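Local atomic coordinates of hypothetical protein Cgl3021 (Corynebacterium glutamicum, PDB entry 2NSF), a protein that catalyses, as a zinc-containing enzyme, the mycothiol-dependent isomerisation of maleylpyruvate. Residues R161-W166 against A190-Q195. Numbering follows the deposited sequence.
Sequences RSREVW and AAEITQ. With ZN (zinc ion), chain E; SO4 (sulfate ion), chain B.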
ATOM      1  N   ARG A 161      -4.949  -0.129   4.309  1.00 17.32           N
ATOM      2  CA  ARG A 161      -3.920  -0.628   5.215  1.00 17.56           C
ATOM      3  C   ARG A 161      -3.207  -1.826   4.589  1.00 16.53           C
ATOM      4  O   ARG A 161      -1.988  -1.957   4.710  1.00 15.75           O
ATOM      5  CB  ARG A 161      -4.525  -1.017   6.562  1.00 15.42           C
ATOM      6  CG  ARG A 161      -3.488  -1.454   7.600  1.00 15.80           C
ATOM      7  CD  ARG A 161      -2.472  -0.346   7.893  1.00 16.03           C
ATOM      8  NE  ARG A 161      -1.592  -0.708   9.003  1.00 16.44           N
ATOM      9  CZ  ARG A 161      -0.541   0.007   9.393  1.00 15.09           C
ATOM     10  NH1 ARG A 161      -0.223   1.132   8.764  1.00 15.13           N
ATOM     11  NH2 ARG A 161       0.201  -0.408  10.413  1.00 16.06           N
ATOM     12  N   SER A 162      -3.958  -2.694   3.919  1.00 16.02           N
ATOM     13  CA  SER A 162      -3.359  -3.861   3.275  1.00 16.11           C
ATOM     14  C   SER A 162      -2.293  -3.447   2.258  1.00 16.46           C
ATOM     15  O   SER A 162      -1.226  -4.059   2.194  1.00 15.67           O
ATOM     16  CB  SER A 162      -4.437  -4.711   2.586  1.00 15.64           C
ATOM     17  OG  SER A 162      -5.292  -5.329   3.539  1.00 16.73           O
ATOM     18  N   ARG A 163      -2.574  -2.420   1.452  1.00 16.41           N
ATOM     19  CA  ARG A 163      -1.588  -1.962   0.471  1.00 16.85           C
ATOM     20  C   ARG A 163      -0.294  -1.585   1.182  1.00 18.40           C
ATOM     21  O   ARG A 163       0.804  -1.914   0.736  1.00 18.05           O
ATOM     22  CB  ARG A 163      -2.074  -0.720  -0.288  1.00 18.37           C
ATOM     23  CG  ARG A 163      -3.275  -0.913  -1.174  1.00 17.55           C
ATOM     24  CD  ARG A 163      -3.546   0.362  -1.973  1.00 18.53           C
ATOM     25  NE  ARG A 163      -3.583   1.546  -1.112  1.00 19.62           N
ATOM     26  CZ  ARG A 163      -4.316   2.625  -1.362  1.00 21.35           C
ATOM     27  NH1 ARG A 163      -5.072   2.675  -2.455  1.00 20.81           N
ATOM     28  NH2 ARG A 163      -4.314   3.645  -0.511  1.00 18.82           N
ATOM     29  N   GLU A 164      -0.442  -0.871   2.291  1.00 17.32           N
ATOM     30  CA  GLU A 164       0.707  -0.419   3.057  1.00 17.14           C
ATOM     31  C   GLU A 164       1.546  -1.539   3.651  1.00 16.16           C
ATOM     32  O   GLU A 164       2.750  -1.611   3.409  1.00 15.54           O
ATOM     33  CB  GLU A 164       0.258   0.497   4.199  1.00 18.37           C
ATOM     34  CG  GLU A 164      -0.435   1.778   3.764  1.00 18.51           C
ATOM     35  CD  GLU A 164       0.465   2.701   2.970  1.00 20.90           C
ATOM     36  OE1 GLU A 164       1.660   2.835   3.313  1.00 20.32           O
ATOM     37  OE2 GLU A 164      -0.031   3.317   2.005  1.00 22.14           O
ATOM     38  N   VAL A 165       0.920  -2.407   4.438  1.00 15.15           N
ATOM     39  CA  VAL A 165       1.674  -3.469   5.088  1.00 15.16           C
ATOM     40  C   VAL A 165       2.262  -4.528   4.165  1.00 16.34           C
ATOM     41  O   VAL A 165       3.390  -4.967   4.376  1.00 15.43           O
ATOM     42  CB  VAL A 165       0.841  -4.157   6.206  1.00 16.27           C
ATOM     43  CG1 VAL A 165       0.615  -3.178   7.357  1.00 16.85           C
ATOM     44  CG2 VAL A 165      -0.490  -4.645   5.661  1.00 16.66           C
ATOM     45  N   TRP A 166       1.523  -4.938   3.139  1.00 17.05           N
ATOM     46  CA  TRP A 166       2.052  -5.955   2.238  1.00 17.01           C
ATOM     47  C   TRP A 166       3.175  -5.434   1.359  1.00 16.53           C
ATOM     48  O   TRP A 166       4.126  -6.162   1.067  1.00 16.64           O
ATOM     49  CB  TRP A 166       0.940  -6.546   1.364  1.00 16.70           C
ATOM     50  CG  TRP A 166       0.057  -7.512   2.095  1.00 17.21           C
ATOM     51  CD1 TRP A 166      -1.220  -7.297   2.522  1.00 15.94           C
ATOM     52  CD2 TRP A 166       0.392  -8.852   2.485  1.00 16.94           C
ATOM     53  NE1 TRP A 166      -1.706  -8.422   3.151  1.00 18.32           N
ATOM     54  CE2 TRP A 166      -0.736  -9.390   3.143  1.00 16.85           C
ATOM     55  CE3 TRP A 166       1.538  -9.649   2.342  1.00 18.73           C
ATOM     56  CZ2 TRP A 166      -0.754 -10.694   3.661  1.00 18.00           C
ATOM     57  CZ3 TRP A 166       1.522 -10.951   2.861  1.00 18.05           C
ATOM     58  CH2 TRP A 166       0.382 -11.457   3.511  1.00 17.82           C
ATOM     59  N   ALA A 190      -2.808  -4.410  -9.310  1.00 17.17           N
ATOM     60  CA  ALA A 190      -2.547  -4.246 -10.736  1.00 18.07           C
ATOM     61  C   ALA A 190      -3.642  -3.397 -11.371  1.00 17.00           C
ATOM     62  O   ALA A 190      -3.366  -2.497 -12.172  1.00 18.20           O
ATOM     63  CB  ALA A 190      -2.478  -5.605 -11.417  1.00 16.41           C
ATOM     64  N   ALA A 191      -4.888  -3.690 -11.014  1.00 16.77           N
ATOM     65  CA  ALA A 191      -6.030  -2.954 -11.540  1.00 15.98           C
ATOM     66  C   ALA A 191      -6.042  -1.518 -11.032  1.00 17.56           C
ATOM     67  O   ALA A 191      -6.210  -0.578 -11.807  1.00 17.93           O
ATOM     68  CB  ALA A 191      -7.328  -3.650 -11.146  1.00 16.89           C
ATOM     69  N   GLU A 192      -5.862  -1.344  -9.728  1.00 18.37           N
ATOM     70  CA  GLU A 192      -5.894  -0.002  -9.150  1.00 18.52           C
ATOM     71  C   GLU A 192      -4.812   0.921  -9.691  1.00 18.07           C
ATOM     72  O   GLU A 192      -5.081   2.072 -10.037  1.00 18.83           O
ATOM     73  CB  GLU A 192      -5.768  -0.064  -7.630  1.00 19.21           C
ATOM     74  CG  GLU A 192      -6.003   1.283  -6.969  1.00 21.22           C
ATOM     75  CD  GLU A 192      -5.941   1.213  -5.463  1.00 21.62           C
ATOM     76  OE1 GLU A 192      -4.820   1.231  -4.913  1.00 23.52           O
ATOM     77  OE2 GLU A 192      -7.017   1.131  -4.834  1.00 24.64           O
ATOM     78  N   ILE A 193      -3.578   0.433  -9.741  1.00 16.97           N
ATOM     79  CA  ILE A 193      -2.486   1.255 -10.238  1.00 17.16           C
ATOM     80  C   ILE A 193      -2.728   1.681 -11.684  1.00 17.85           C
ATOM     81  O   ILE A 193      -2.548   2.849 -12.031  1.00 16.91           O
ATOM     82  CB  ILE A 193      -1.140   0.509 -10.151  1.00 17.69           C
ATOM     83  CG1 ILE A 193      -0.791   0.248  -8.680  1.00 17.49           C
ATOM     84  CG2 ILE A 193      -0.050   1.321 -10.837  1.00 18.08           C
ATOM     85  CD1 ILE A 193       0.470  -0.588  -8.484  1.00 19.36           C
ATOM     86  N   THR A 194      -3.142   0.742 -12.530  1.00 17.76           N
ATOM     87  CA  THR A 194      -3.382   1.087 -13.922  1.00 18.64           C
ATOM     88  C   THR A 194      -4.631   1.946 -14.077  1.00 18.46           C
ATOM     89  O   THR A 194      -4.717   2.755 -15.002  1.00 19.04           O
ATOM     90  CB  THR A 194      -3.445  -0.178 -14.820  1.00 19.05           C
ATOM     91  OG1 THR A 194      -4.427  -1.090 -14.323  1.00 17.69           O
ATOM     92  CG2 THR A 194      -2.082  -0.863 -14.838  1.00 19.11           C
ATOM     93  N   GLN A 195      -5.586   1.793 -13.167  1.00 19.18           N
ATOM     94  CA  GLN A 195      -6.794   2.616 -13.210  1.00 19.13           C
ATOM     95  C   GLN A 195      -6.384   4.039 -12.846  1.00 19.65           C
ATOM     96  O   GLN A 195      -6.857   5.009 -13.448  1.00 18.24           O
ATOM     97  CB  GLN A 195      -7.833   2.111 -12.214  1.00 18.76           C
ATOM     98  CG  GLN A 195      -8.619   0.896 -12.701  1.00 19.72           C
ATOM     99  CD  GLN A 195      -9.388   0.226 -11.590  1.00 22.19           C
ATOM    100  OE1 GLN A 195      -9.251   0.589 -10.420  1.00 24.13           O
ATOM    101  NE2 GLN A 195     -10.197  -0.768 -11.940  1.00 20.63           N
TER
HETATM  102 ZN    ZN E 404       3.052   4.070   2.278  1.00 26.97          ZN
HETATM  103  S   SO4 B 401      -6.077   6.408  -2.246  1.00 26.12           S
HETATM  104  O1  SO4 B 401      -7.132   7.424  -2.415  1.00 28.76           O
HETATM  105  O2  SO4 B 401      -5.571   6.440  -0.868  1.00 28.96           O
HETATM  106  O3  SO4 B 401      -4.978   6.704  -3.174  1.00 26.46           O
HETATM  107  O4  SO4 B 401      -6.628   5.071  -2.523  1.00 28.60           O
HETATM  108  O   HOH W   1       1.482   5.405   1.544  1.00 20.41           O
HETATM  109  O   HOH W   2       2.623   3.109   0.084  1.00 24.43           O
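A single salt bridge, R163 to E192, links the zinc-bearing helix 156-171 of the N-terminal domain to helix 183-199 of the C-terminal domain, beside the metal site. R163 NH1 donates to E192 OE1 over 2.9 Å, with an N-H...O angle of 148°. The two side chains cross at about a right angle, and their guanidinium and carboxylate planes lie 70° apart, which excludes the flat, two-pronged pairing of arginine with a carboxylate. NH1 instead meets OE1 on its syn side, tilted from the carboxylate plane. Little else touches: the backbones stay 10.7 Å apart between the CA atoms of R163 and E192, so the two side chains span the gap. E192 does so as an extended chain, CG anti to the backbone N (chi1 -171°), while the bend of R163 at chi3 turns its guanidinium toward the carboxylate and the sulfate. R163 CD also comes within 3.3 Å of E192 OE1. The other carboxylate oxygen, E192 OE2, accepts a hydrogen bond from W159 NE1, a turn before R163 on helix 156-171, so both oxygens of E192 are tied to that helix.

At its edge the R163 guanidinium also holds a sulfate, probably from the crystallisation liquor. NH1 reaches its O4 at 2.9 Å and NH2 its O2 at 3.1 Å, both bonds nearly straight; T146 and R150 bind the same ion. NH1 is thus shared between carboxylate and sulfate. The neighbouring residue, E164, faces the metal: OE1 coordinates zinc at 2.1 Å, while OE2 receives a 2.6 Å hydrogen bond from a zinc-bound water. H72 and H168 complete the protein ligands. The arrangement is consistent with a site at the domain junction, where a His-Glu-His zinc centre has an anion-binding arginine alongside, perhaps for acidic ligands.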